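PDB 6FPC: Pro-Pro endopeptidase from Paenibacillus alvei, which is a secreted zinc-dependent endopeptidase that cleaves the peptide bond between two prolines in PLP-PVP motifs of a cell surface protein. Local coordinates for residues 112-117 against 155-160; 86-91 against 118-123; 20-25 against 92-97; 9-14 against 48-53. One frame throughout, in Å; residues are numbered along the deposited sequence.

Contact 1: residues 112-117 against 155-160; sequences ETLHAV and EYFAEA. With CD (cadmium ion), chain F.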
loop_
_atom_site.group_PDB
_atom_site.type_symbol
_atom_site.label_atom_id
_atom_site.label_comp_id
_atom_site.label_asym_id
_atom_site.label_seq_id
_atom_site.Cartn_x
_atom_site.Cartn_y
_atom_site.Cartn_z
ATOM N N GLU A 112 0.373 -0.013 -0.714
ATOM C CA GLU A 112 -0.420 -0.446 -1.870
ATOM C C GLU A 112 -0.732 -1.944 -1.834
ATOM O O GLU A 112 -1.849 -2.321 -2.174
ATOM C CB GLU A 112 0.220 -0.005 -3.198
ATOM C CG GLU A 112 0.226 1.523 -3.372
ATOM C CD GLU A 112 -1.147 2.186 -3.450
ATOM O OE1 GLU A 112 -1.233 3.395 -3.142
ATOM O OE2 GLU A 112 -2.137 1.501 -3.811
ATOM N N THR A 113 0.200 -2.778 -1.359
ATOM C CA THR A 113 -0.065 -4.215 -1.259
ATOM C C THR A 113 -1.175 -4.473 -0.239
ATOM O O THR A 113 -2.028 -5.315 -0.477
ATOM C CB THR A 113 1.221 -5.017 -0.964
ATOM O OG1 THR A 113 2.171 -4.738 -1.988
ATOM C CG2 THR A 113 0.979 -6.543 -0.926
ATOM N N LEU A 114 -1.193 -3.725 0.871
ATOM C CA LEU A 114 -2.179 -3.923 1.941
ATOM C C LEU A 114 -3.601 -3.590 1.488
ATOM O O LEU A 114 -4.541 -4.193 2.002
ATOM C CB LEU A 114 -1.757 -3.191 3.241
ATOM C CG LEU A 114 -1.013 -4.054 4.304
ATOM C CD1 LEU A 114 -1.942 -5.057 4.961
ATOM C CD2 LEU A 114 0.165 -4.814 3.738
ATOM N N HIS A 115 -3.764 -2.706 0.459
ATOM C CA HIS A 115 -5.081 -2.469 -0.127
ATOM C C HIS A 115 -5.582 -3.774 -0.784
ATOM O O HIS A 115 -6.736 -4.152 -0.570
ATOM C CB HIS A 115 -5.076 -1.326 -1.164
ATOM C CG HIS A 115 -5.118 0.059 -0.573
ATOM N ND1 HIS A 115 -6.130 0.449 0.293
ATOM C CD2 HIS A 115 -4.318 1.121 -0.822
ATOM C CE1 HIS A 115 -5.893 1.723 0.574
ATOM N NE2 HIS A 115 -4.814 2.176 -0.072
ATOM N N ALA A 116 -4.716 -4.461 -1.571
ATOM C CA ALA A 116 -5.088 -5.730 -2.228
ATOM C C ALA A 116 -5.405 -6.808 -1.188
ATOM O O ALA A 116 -6.357 -7.555 -1.370
ATOM C CB ALA A 116 -3.977 -6.189 -3.166
ATOM N N VAL A 117 -4.649 -6.853 -0.075
ATOM C CA VAL A 117 -4.886 -7.797 1.038
ATOM C C VAL A 117 -6.282 -7.539 1.629
ATOM O O VAL A 117 -7.076 -8.475 1.779
ATOM C CB VAL A 117 -3.786 -7.673 2.137
ATOM C CG1 VAL A 117 -4.096 -8.553 3.352
ATOM C CG2 VAL A 117 -2.395 -7.988 1.589
ATOM N N GLU A 155 -7.927 3.543 3.767
ATOM C CA GLU A 155 -6.640 4.223 3.828
ATOM C C GLU A 155 -6.012 4.063 5.223
ATOM O O GLU A 155 -4.809 3.750 5.343
ATOM C CB GLU A 155 -6.805 5.685 3.345
ATOM C CG GLU A 155 -7.260 5.732 1.875
ATOM C CD GLU A 155 -6.224 5.202 0.884
ATOM O OE1 GLU A 155 -6.554 5.092 -0.318
ATOM O OE2 GLU A 155 -5.065 4.960 1.292
ATOM N N TYR A 156 -6.839 4.189 6.272
ATOM C CA TYR A 156 -6.359 3.998 7.643
ATOM C C TYR A 156 -5.881 2.554 7.816
ATOM O O TYR A 156 -4.801 2.335 8.375
ATOM C CB TYR A 156 -7.446 4.347 8.667
ATOM C CG TYR A 156 -6.929 4.320 10.090
ATOM C CD1 TYR A 156 -5.821 5.081 10.466
ATOM C CD2 TYR A 156 -7.490 3.470 11.042
ATOM C CE1 TYR A 156 -5.302 5.019 11.753
ATOM C CE2 TYR A 156 -6.979 3.403 12.341
ATOM C CZ TYR A 156 -5.897 4.194 12.694
ATOM O OH TYR A 156 -5.399 4.164 13.969
ATOM N N PHE A 157 -6.620 1.589 7.231
ATOM C CA PHE A 157 -6.218 0.185 7.274
ATOM C C PHE A 157 -4.834 0.022 6.650
ATOM O O PHE A 157 -3.920 -0.459 7.305
ATOM C CB PHE A 157 -7.240 -0.751 6.579
ATOM C CG PHE A 157 -6.742 -2.180 6.606
ATOM C CD1 PHE A 157 -6.904 -2.968 7.744
ATOM C CD2 PHE A 157 -6.016 -2.705 5.532
ATOM C CE1 PHE A 157 -6.404 -4.270 7.793
ATOM C CE2 PHE A 157 -5.489 -4.007 5.596
ATOM C CZ PHE A 157 -5.692 -4.778 6.725
ATOM N N ALA A 158 -4.664 0.458 5.400
ATOM C CA ALA A 158 -3.394 0.306 4.685
ATOM C C ALA A 158 -2.208 1.020 5.383
ATOM O O ALA A 158 -1.110 0.464 5.473
ATOM C CB ALA A 158 -3.544 0.793 3.256
ATOM N N GLU A 159 -2.430 2.241 5.871
ATOM C CA GLU A 159 -1.350 2.991 6.493
ATOM C C GLU A 159 -1.002 2.471 7.911
ATOM O O GLU A 159 0.184 2.320 8.234
ATOM C CB GLU A 159 -1.677 4.485 6.495
ATOM C CG GLU A 159 -0.448 5.379 6.681
ATOM C CD GLU A 159 0.760 5.127 5.785
ATOM O OE1 GLU A 159 0.592 4.664 4.636
ATOM O OE2 GLU A 159 1.890 5.395 6.241
ATOM N N ALA A 160 -2.029 2.205 8.745
ATOM C CA ALA A 160 -1.836 1.654 10.104
ATOM C C ALA A 160 -1.216 0.234 10.035
ATOM O O ALA A 160 -0.360 -0.071 10.868
ATOM C CB ALA A 160 -3.142 1.619 10.868
HETATM CD CD CD F . -3.979 4.220 -0.220
HETATM O O HOH W 1 -3.789 4.596 -2.226
#

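Contact 2: residues 86-91 against 118-123; sequences SERVVA and DRLVLN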
loop_
_atom_site.group_PDB
_atom_site.type_symbol
_atom_site.label_atom_id
_atom_site.label_comp_id
_atom_site.label_asym_id
_atom_site.label_seq_id
_atom_site.Cartn_x
_atom_site.Cartn_y
_atom_site.Cartn_z
ATOM N N SER A 86 -3.347 0.171 -6.583
ATOM C CA SER A 86 -3.699 -1.195 -6.214
ATOM C C SER A 86 -5.101 -1.500 -6.712
ATOM O O SER A 86 -6.047 -0.809 -6.346
ATOM C CB SER A 86 -3.627 -1.358 -4.696
ATOM O OG SER A 86 -3.787 -2.706 -4.277
ATOM N N GLU A 87 -5.219 -2.468 -7.606
ATOM C CA GLU A 87 -6.515 -2.906 -8.106
ATOM C C GLU A 87 -6.444 -4.438 -8.060
ATOM O O GLU A 87 -6.510 -4.989 -6.964
ATOM C CB GLU A 87 -6.798 -2.275 -9.495
ATOM C CG GLU A 87 -8.155 -2.601 -10.121
ATOM C CD GLU A 87 -9.442 -2.303 -9.370
ATOM O OE1 GLU A 87 -9.436 -1.423 -8.483
ATOM O OE2 GLU A 87 -10.462 -2.965 -9.666
ATOM N N ARG A 88 -6.181 -5.109 -9.178
ATOM C CA ARG A 88 -5.968 -6.551 -9.135
ATOM C C ARG A 88 -4.487 -6.821 -9.328
ATOM O O ARG A 88 -3.992 -7.920 -9.113
ATOM C CB ARG A 88 -6.858 -7.266 -10.131
ATOM C CG ARG A 88 -8.269 -7.297 -9.584
ATOM C CD ARG A 88 -9.015 -8.439 -10.141
ATOM N NE ARG A 88 -8.613 -9.728 -9.573
ATOM C CZ ARG A 88 -9.360 -10.433 -8.730
ATOM N NH1 ARG A 88 -10.531 -9.965 -8.318
ATOM N NH2 ARG A 88 -8.949 -11.618 -8.307
ATOM N N VAL A 89 -3.797 -5.783 -9.735
ATOM C CA VAL A 89 -2.356 -5.706 -9.856
ATOM C C VAL A 89 -1.950 -4.632 -8.839
ATOM O O VAL A 89 -2.730 -3.689 -8.587
ATOM C CB VAL A 89 -1.926 -5.354 -11.306
ATOM C CG1 VAL A 89 -2.360 -3.944 -11.720
ATOM C CG2 VAL A 89 -0.429 -5.547 -11.499
ATOM N N VAL A 90 -0.764 -4.792 -8.229
ATOM C CA VAL A 90 -0.225 -3.773 -7.326
ATOM C C VAL A 90 0.963 -3.231 -8.122
ATOM O O VAL A 90 1.842 -3.998 -8.468
ATOM C CB VAL A 90 0.173 -4.348 -5.943
ATOM C CG1 VAL A 90 0.824 -3.270 -5.067
ATOM C CG2 VAL A 90 -1.040 -4.950 -5.239
ATOM N N ALA A 91 0.921 -1.978 -8.539
ATOM C CA ALA A 91 2.017 -1.442 -9.350
ATOM C C ALA A 91 2.682 -0.351 -8.552
ATOM O O ALA A 91 1.983 0.517 -8.026
ATOM C CB ALA A 91 1.481 -0.899 -10.657
ATOM N N ASP A 118 -6.593 -6.255 1.930
ATOM C CA ASP A 118 -7.902 -5.873 2.467
ATOM C C ASP A 118 -9.036 -6.322 1.529
ATOM O O ASP A 118 -9.951 -7.021 1.972
ATOM C CB ASP A 118 -7.950 -4.342 2.642
ATOM C CG ASP A 118 -9.177 -3.809 3.344
ATOM O OD1 ASP A 118 -9.802 -4.575 4.141
ATOM O OD2 ASP A 118 -9.501 -2.621 3.135
ATOM N N ARG A 119 -8.940 -5.970 0.233
ATOM C CA ARG A 119 -9.993 -6.279 -0.749
ATOM C C ARG A 119 -10.147 -7.721 -1.102
ATOM O O ARG A 119 -11.275 -8.228 -1.157
ATOM C CB ARG A 119 -9.772 -5.493 -2.061
ATOM C CG ARG A 119 -10.549 -4.193 -2.118
ATOM C CD ARG A 119 -10.156 -3.396 -3.339
ATOM N NE ARG A 119 -10.786 -3.908 -4.558
ATOM C CZ ARG A 119 -10.676 -3.322 -5.746
ATOM N NH1 ARG A 119 -9.971 -2.203 -5.881
ATOM N NH2 ARG A 119 -11.278 -3.844 -6.806
ATOM N N LEU A 120 -9.023 -8.372 -1.417
ATOM C CA LEU A 120 -9.031 -9.717 -2.002
ATOM C C LEU A 120 -8.685 -10.866 -1.091
ATOM O O LEU A 120 -8.985 -12.006 -1.446
ATOM C CB LEU A 120 -8.091 -9.717 -3.211
ATOM C CG LEU A 120 -8.336 -8.598 -4.241
ATOM C CD1 LEU A 120 -7.354 -8.682 -5.353
ATOM C CD2 LEU A 120 -9.759 -8.669 -4.850
ATOM N N VAL A 121 -8.083 -10.593 0.062
ATOM C CA VAL A 121 -7.727 -11.642 1.010
ATOM C C VAL A 121 -8.636 -11.627 2.239
ATOM O O VAL A 121 -9.126 -12.689 2.640
ATOM C CB VAL A 121 -6.213 -11.633 1.393
ATOM C CG1 VAL A 121 -5.898 -12.672 2.482
ATOM C CG2 VAL A 121 -5.328 -11.858 0.161
ATOM N N LEU A 122 -8.880 -10.434 2.807
ATOM C CA LEU A 122 -9.606 -10.281 4.071
ATOM C C LEU A 122 -11.073 -9.805 3.975
ATOM O O LEU A 122 -11.622 -9.338 4.978
ATOM C CB LEU A 122 -8.788 -9.337 4.992
ATOM C CG LEU A 122 -7.343 -9.773 5.332
ATOM C CD1 LEU A 122 -6.599 -8.670 6.071
ATOM C CD2 LEU A 122 -7.296 -11.093 6.099
ATOM N N ASN A 123 -11.723 -9.969 2.810
ATOM C CA ASN A 123 -13.154 -9.633 2.621
ATOM C C ASN A 123 -13.482 -8.211 3.053
ATOM O O ASN A 123 -14.500 -7.991 3.720
ATOM C CB ASN A 123 -14.063 -10.611 3.397
ATOM C CG ASN A 123 -13.764 -12.068 3.188
ATOM O OD1 ASN A 123 -13.093 -12.729 4.005
ATOM N ND2 ASN A 123 -14.279 -12.599 2.101
#

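Contact 3: residues 20-25 against 92-97; sequences HSEAAA and VRIGYS. With CD (cadmium ion), chain G.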
loop_
_atom_site.group_PDB
_atom_site.type_symbol
_atom_site.label_atom_id
_atom_site.label_comp_id
_atom_site.label_asym_id
_atom_site.label_seq_id
_atom_site.Cartn_x
_atom_site.Cartn_y
_atom_site.Cartn_z
ATOM N N HIS A 20 18.597 -2.369 -10.207
ATOM C CA HIS A 20 18.733 -3.655 -9.513
ATOM C C HIS A 20 18.675 -3.563 -8.000
ATOM O O HIS A 20 17.858 -4.257 -7.387
ATOM C CB HIS A 20 20.002 -4.427 -9.949
ATOM C CG HIS A 20 19.954 -4.957 -11.352
ATOM N ND1 HIS A 20 21.053 -5.554 -11.931
ATOM C CD2 HIS A 20 18.934 -4.972 -12.243
ATOM C CE1 HIS A 20 20.685 -5.881 -13.158
ATOM N NE2 HIS A 20 19.421 -5.546 -13.391
ATOM N N SER A 21 19.514 -2.705 -7.401
ATOM C CA SER A 21 19.597 -2.626 -5.947
ATOM C C SER A 21 18.346 -2.048 -5.306
ATOM O O SER A 21 17.968 -2.516 -4.234
ATOM C CB SER A 21 20.860 -1.902 -5.497
ATOM O OG SER A 21 20.805 -0.530 -5.828
ATOM N N GLU A 22 17.687 -1.072 -5.954
ATOM C CA GLU A 22 16.448 -0.500 -5.415
ATOM C C GLU A 22 15.290 -1.492 -5.486
ATOM O O GLU A 22 14.514 -1.582 -4.535
ATOM C CB GLU A 22 16.082 0.817 -6.095
ATOM C CG GLU A 22 15.029 1.622 -5.334
ATOM C CD GLU A 22 15.266 1.849 -3.847
ATOM O OE1 GLU A 22 16.437 2.030 -3.442
ATOM O OE2 GLU A 22 14.272 1.844 -3.084
ATOM N N ALA A 23 15.204 -2.258 -6.586
ATOM C CA ALA A 23 14.160 -3.285 -6.773
ATOM C C ALA A 23 14.348 -4.396 -5.740
ATOM O O ALA A 23 13.369 -4.810 -5.134
ATOM C CB ALA A 23 14.193 -3.842 -8.181
ATOM N N ALA A 24 15.596 -4.783 -5.451
ATOM C CA ALA A 24 15.912 -5.783 -4.421
ATOM C C ALA A 24 15.523 -5.274 -3.024
ATOM O O ALA A 24 14.926 -6.023 -2.254
ATOM C CB ALA A 24 17.392 -6.142 -4.457
ATOM N N ALA A 25 15.796 -3.987 -2.724
ATOM C CA ALA A 25 15.461 -3.366 -1.437
ATOM C C ALA A 25 13.931 -3.342 -1.214
ATOM O O ALA A 25 13.467 -3.635 -0.108
ATOM C CB ALA A 25 16.025 -1.949 -1.377
ATOM N N VAL A 92 4.014 -0.444 -8.377
ATOM C CA VAL A 92 4.788 0.519 -7.561
ATOM C C VAL A 92 6.069 0.909 -8.316
ATOM O O VAL A 92 6.835 0.046 -8.731
ATOM C CB VAL A 92 5.109 -0.069 -6.143
ATOM C CG1 VAL A 92 5.942 0.909 -5.299
ATOM C CG2 VAL A 92 3.839 -0.449 -5.384
ATOM N N ARG A 93 6.319 2.203 -8.463
ATOM C CA ARG A 93 7.490 2.677 -9.176
ATOM C C ARG A 93 8.767 2.514 -8.329
ATOM O O ARG A 93 8.816 2.949 -7.173
ATOM C CB ARG A 93 7.281 4.141 -9.608
ATOM C CG ARG A 93 8.266 4.548 -10.656
ATOM C CD ARG A 93 8.049 5.930 -11.199
ATOM N NE ARG A 93 9.092 6.197 -12.191
ATOM C CZ ARG A 93 9.049 7.176 -13.089
ATOM N NH1 ARG A 93 8.013 8.001 -13.133
ATOM N NH2 ARG A 93 10.042 7.331 -13.955
ATOM N N ILE A 94 9.798 1.910 -8.931
ATOM C CA ILE A 94 11.110 1.654 -8.316
ATOM C C ILE A 94 11.767 2.974 -7.955
ATOM O O ILE A 94 11.950 3.805 -8.845
ATOM C CB ILE A 94 12.023 0.811 -9.262
ATOM C CG1 ILE A 94 11.444 -0.604 -9.476
ATOM C CG2 ILE A 94 13.459 0.746 -8.719
ATOM C CD1 ILE A 94 11.963 -1.330 -10.687
ATOM N N GLY A 95 12.149 3.132 -6.681
ATOM C CA GLY A 95 12.788 4.348 -6.164
ATOM C C GLY A 95 11.848 5.314 -5.470
ATOM O O GLY A 95 12.289 6.325 -4.899
ATOM N N TYR A 96 10.549 5.010 -5.489
ATOM C CA TYR A 96 9.525 5.904 -4.930
ATOM C C TYR A 96 8.918 5.425 -3.619
ATOM O O TYR A 96 7.847 5.906 -3.240
ATOM C CB TYR A 96 8.437 6.153 -5.984
ATOM C CG TYR A 96 8.883 7.002 -7.155
ATOM C CD1 TYR A 96 9.879 6.560 -8.026
ATOM C CD2 TYR A 96 8.276 8.217 -7.425
ATOM C CE1 TYR A 96 10.313 7.350 -9.087
ATOM C CE2 TYR A 96 8.678 9.000 -8.505
ATOM C CZ TYR A 96 9.687 8.556 -9.342
ATOM O OH TYR A 96 10.071 9.319 -10.423
ATOM N N SER A 97 9.592 4.486 -2.924
ATOM C CA SER A 97 9.076 3.899 -1.675
ATOM C C SER A 97 8.851 4.906 -0.542
ATOM O O SER A 97 7.824 4.837 0.130
ATOM C CB SER A 97 10.006 2.799 -1.169
ATOM O OG SER A 97 10.125 1.759 -2.121
HETATM CD CD CD G . 23.010 -6.228 -10.705
HETATM O O HOH W 2 24.146 -5.748 -13.062
HETATM O O HOH W 3 22.390 -7.100 -8.561
#

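Contact 4: residues 9-14 against 48-53; sequences KLVVLP and IKLTQG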
loop_
_atom_site.group_PDB
_atom_site.type_symbol
_atom_site.label_atom_id
_atom_site.label_comp_id
_atom_site.label_asym_id
_atom_site.label_seq_id
_atom_site.Cartn_x
_atom_site.Cartn_y
_atom_site.Cartn_z
ATOM N N LYS A 9 7.708 -15.358 -7.287
ATOM C CA LYS A 9 6.671 -15.482 -8.315
ATOM C C LYS A 9 5.618 -14.355 -8.236
ATOM O O LYS A 9 5.097 -13.947 -9.275
ATOM C CB LYS A 9 6.026 -16.874 -8.343
ATOM C CG LYS A 9 5.353 -17.321 -7.063
ATOM C CD LYS A 9 4.835 -18.743 -7.228
ATOM C CE LYS A 9 3.967 -19.115 -6.062
ATOM N NZ LYS A 9 3.580 -20.548 -6.090
ATOM N N LEU A 10 5.330 -13.845 -7.021
ATOM C CA LEU A 10 4.366 -12.767 -6.769
ATOM C C LEU A 10 4.892 -11.400 -7.256
ATOM O O LEU A 10 4.121 -10.605 -7.819
ATOM C CB LEU A 10 4.011 -12.724 -5.268
ATOM C CG LEU A 10 2.984 -11.696 -4.769
ATOM C CD1 LEU A 10 1.572 -12.016 -5.262
ATOM C CD2 LEU A 10 2.930 -11.673 -3.261
ATOM N N VAL A 11 6.196 -11.124 -7.025
ATOM C CA VAL A 11 6.815 -9.865 -7.455
ATOM C C VAL A 11 7.282 -10.010 -8.892
ATOM O O VAL A 11 8.078 -10.902 -9.186
ATOM C CB VAL A 11 7.944 -9.363 -6.509
ATOM C CG1 VAL A 11 8.674 -8.142 -7.097
ATOM C CG2 VAL A 11 7.384 -9.047 -5.127
ATOM N N VAL A 12 6.764 -9.162 -9.784
ATOM C CA VAL A 12 7.147 -9.185 -11.191
ATOM C C VAL A 12 8.055 -7.973 -11.472
ATOM O O VAL A 12 7.615 -6.833 -11.354
ATOM C CB VAL A 12 5.929 -9.298 -12.151
ATOM C CG1 VAL A 12 6.374 -9.301 -13.616
ATOM C CG2 VAL A 12 5.114 -10.564 -11.851
ATOM N N LEU A 13 9.329 -8.238 -11.773
ATOM C CA LEU A 13 10.321 -7.200 -12.068
ATOM C C LEU A 13 10.240 -6.857 -13.563
ATOM O O LEU A 13 9.738 -7.690 -14.325
ATOM C CB LEU A 13 11.749 -7.661 -11.659
ATOM C CG LEU A 13 11.967 -7.955 -10.158
ATOM C CD1 LEU A 13 13.335 -8.468 -9.898
ATOM C CD2 LEU A 13 11.709 -6.727 -9.285
ATOM N N PRO A 14 10.675 -5.650 -14.015
ATOM C CA PRO A 14 10.552 -5.324 -15.451
ATOM C C PRO A 14 11.389 -6.225 -16.361
ATOM O O PRO A 14 12.499 -6.633 -15.991
ATOM C CB PRO A 14 11.029 -3.867 -15.532
ATOM C CG PRO A 14 10.907 -3.334 -14.143
ATOM C CD PRO A 14 11.228 -4.503 -13.258
ATOM N N ILE A 48 2.540 -8.215 -7.897
ATOM C CA ILE A 48 3.133 -6.972 -7.398
ATOM C C ILE A 48 4.187 -6.603 -8.429
ATOM O O ILE A 48 5.258 -7.213 -8.485
ATOM C CB ILE A 48 3.715 -7.060 -5.968
ATOM C CG1 ILE A 48 2.657 -7.473 -4.936
ATOM C CG2 ILE A 48 4.427 -5.733 -5.586
ATOM C CD1 ILE A 48 3.270 -7.988 -3.628
ATOM N N LYS A 49 3.860 -5.630 -9.274
ATOM C CA LYS A 49 4.761 -5.201 -10.337
ATOM C C LYS A 49 5.561 -3.967 -9.927
ATOM O O LYS A 49 4.980 -2.910 -9.666
ATOM C CB LYS A 49 3.979 -4.952 -11.640
ATOM C CG LYS A 49 3.395 -6.231 -12.224
ATOM C CD LYS A 49 2.777 -6.025 -13.587
ATOM C CE LYS A 49 2.128 -7.305 -14.078
ATOM N NZ LYS A 49 1.480 -7.115 -15.395
ATOM N N LEU A 50 6.890 -4.112 -9.857
ATOM C CA LEU A 50 7.784 -2.994 -9.539
ATOM C C LEU A 50 8.210 -2.463 -10.889
ATOM O O LEU A 50 8.705 -3.223 -11.724
ATOM C CB LEU A 50 8.989 -3.463 -8.703
ATOM C CG LEU A 50 8.675 -4.243 -7.416
ATOM C CD1 LEU A 50 9.939 -4.602 -6.688
ATOM C CD2 LEU A 50 7.660 -3.509 -6.515
ATOM N N THR A 51 7.906 -1.194 -11.154
ATOM C CA THR A 51 8.126 -0.603 -12.472
ATOM C C THR A 51 9.292 0.361 -12.510
ATOM O O THR A 51 9.496 1.115 -11.566
ATOM C CB THR A 51 6.817 0.054 -12.971
ATOM O OG1 THR A 51 6.559 1.266 -12.244
ATOM C CG2 THR A 51 5.598 -0.875 -12.833
ATOM N N GLN A 52 10.052 0.358 -13.613
ATOM C CA GLN A 52 11.153 1.303 -13.728
ATOM C C GLN A 52 10.642 2.674 -14.181
ATOM O O GLN A 52 11.175 3.680 -13.744
ATOM C CB GLN A 52 12.317 0.778 -14.592
ATOM C CG GLN A 52 13.570 1.663 -14.530
ATOM C CD GLN A 52 14.196 1.840 -13.158
ATOM O OE1 GLN A 52 14.264 0.922 -12.328
ATOM N NE2 GLN A 52 14.689 3.037 -12.893
ATOM N N GLY A 53 9.598 2.722 -14.994
ATOM C CA GLY A 53 9.025 4.015 -15.366
ATOM C C GLY A 53 7.722 4.319 -14.647
ATOM O O GLY A 53 7.385 3.682 -13.638
HETATM O O HOH W 4 7.234 -4.888 -13.287
#

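Contact 1: residues 112-117 against 155-160
H115 and E155 converge on one metal, and helices 108-121 and 153-166, which carry them, form the core of a zincin-type active site: E112 and H115 belong to the HExxH sequence, and E155 is the glutamate ligand from the second helix. The short helical segments run at 124° to each other, nearest at L114 and A158. Packing is densest on the side of the contact away from the metal. The A158 methyl sits over one face of the H115 imidazole, CB 3.8 Å from the ring centroid and 15° off its normal, a CH-pi contact that backs the ring. Farther from the ion, L114 and F157 cross at about a right angle, with L114 CD1 3.8 Å from F157 CE2, while the carbonyl O of L114 lies in the plane of the phenyl ring at its edge. L114, F157 and A158 are all buried.

The metal side is looser and polar, and both ligand residues there are partly exposed. The E155 side chain sets out away from the other helix; CG stands beside the backbone N and the chain bends at chi2 (-66°), which brings CD back toward the ion. H115 NE2 and the E155 oxygens do not hydrogen-bond to each other, since both bind cadmium, which shares this site with zinc. H111 and Y148 complete the coordination. E155 chelates unevenly, OE2 at 2.0 Å from cadmium and OE1 at 2.7 Å. H115 NE2 binds at 2.2 Å. A water 2.0 Å from cadmium donates a hydrogen bond to OE1 of E112, the predicted proton acceptor, over 3.0 Å.

Contact 2: residues 86-91 against 118-123
R119 meets E87 in a two-pronged salt bridge that ties helix 108-121 to the exposed turn following S86, and its chain can be followed outward from the helix. CB points toward the turn. CG comes off it at chi1 -95°, away from the usual staggered positions, and CD continues nearly straight. CB, CG and CD serve here as the arm that spans the distance between the backbones, whose CA atoms stay 8.8 Å apart at E87 and R119. The chain bends at chi3 (78°), which places NE; beyond it CZ lies 3.6 Å from E87 OE1. At the tip the two terminal nitrogens take one carboxylate oxygen each: NH1 donates to OE1 over 2.8 Å, NH2 to OE2 over 3.1 Å. Both acceptors lie close to the guanidinium plane, yet both are approached from above the carboxylate plane, because the two flat groups are inclined at 64°.

Beside this bridge a leucine methyl packs on an arginine head: L120 CD2 comes within 3.8 Å of R88 NH1, and CD1 lies over one face of that guanidinium while also facing the carbonyl O of E87 at 4.1 Å. R88 NH2 hydrogen-bonds to the carbonyl O of K44. E87, R88 and R119 are exposed and touch crystal neighbours, which may influence their conformations. S86, at the inner end of the turn, donates its OG to the E112 carbonyl of the catalytic helix. The arrangement is thus a beta-hairpin turn fastened across an active-site helix, and residues 86-89 form a region that plays a crucial role in substrate specificity.

Contact 3: residues 20-25 against 92-97
E22 and I94 carry most of this contact, in which the first turns of helix 20-30 lie against the type II beta turn R93-Y96 that follows strand 89-93. Each loses 50 Å² or more of surface to the other segment. The touching part of E22 is its aliphatic stem: CB rests 3.7 Å from CG2 of I94. With CG anti to the backbone N (chi1 -165°), the next methylene is carried over the turn, 3.5 Å from G95 N and 3.6 Å from G95 CA. A bend at chi2 (50°) places CD off the extended line, and OE2 of the carboxylate beyond it has a long, weak ion pair with R29.

I94 fills the second position of the turn and offers two branches to the helix. CG2 faces E22, whereas CD1 lies 4.2 Å from CB of A23, the third residue with appreciable burial, and M26 packs on I94 one helical turn further on. G95 follows with a positive phi of 98°, as expected at the third position of a type II turn, where a side chain would press on the preceding carbonyl. No hydrogen bond links the two segments, and S97 OG bonds to E109. H20 binds a peripheral cadmium ion through ND1, remote from the packed residues. The turn itself is closed by Y96 N donating to R93 O, 3.2 Å.

Contact 4: residues 9-14 against 48-53
Three backbone hydrogen bonds join strand 11-12, and L10 just before it, to strand 47-51 in parallel, V11 pairing with I48 and V12 with K49. I48 N donates to L10 O (2.9 Å), V12 N to I48 O (2.8 Å) and L50 N to V12 O (3.2 Å). Between them run two CA-H...O contacts, V11 CA to I48 O and K49 CA to V12 O. A water donates to both V12 O and L50 O, joining the strands by a bridge where direct pairing stops.

The apolar contacts lie mainly on the face holding V11 and I48. I48 CD1 meets L10 CD2 at 3.7 Å. L50 CD1 is shared, 3.8 Å from V11 CG1 and 3.8 Å from L13 CD2, with L13 and L50 side by side and pointing the same way. Helix 20-30 packs on this face through L30 and M26. On the other face V12 CB touches K49 CG, beyond which the lysine runs extended to a salt bridge with E60.

The contact ends at P14, whose CD packs 3.2 Å from L50 O. Proline nitrogen has no hydrogen to give, which implies that the next bond of the parallel pattern cannot form and that pairing at this edge strand stops here.

In the fold
All four contacts lie within the single ATLF-like region, in two pairs. Contacts 1 and 2 share helix 108-121, their centres about 9 Å apart; contacts 3 and 4 are equally close, each about 19 Å from contact 1 between centres. Strand 89-93 runs from contact 2 into contact 3 and hydrogen-bonds to strand 47-51 of contact 4, V90 O receiving K49 N and T51 O receiving I94 N. Along the chain contact 4 opens first and crosses contact 3, contact 3 crosses contact 2, and contact 2 crosses contact 1. The mixed sheet therefore connects helix 20-30 to the metal-binding helix, with the specificity turn 86-89 set between sheet and catalytic centre.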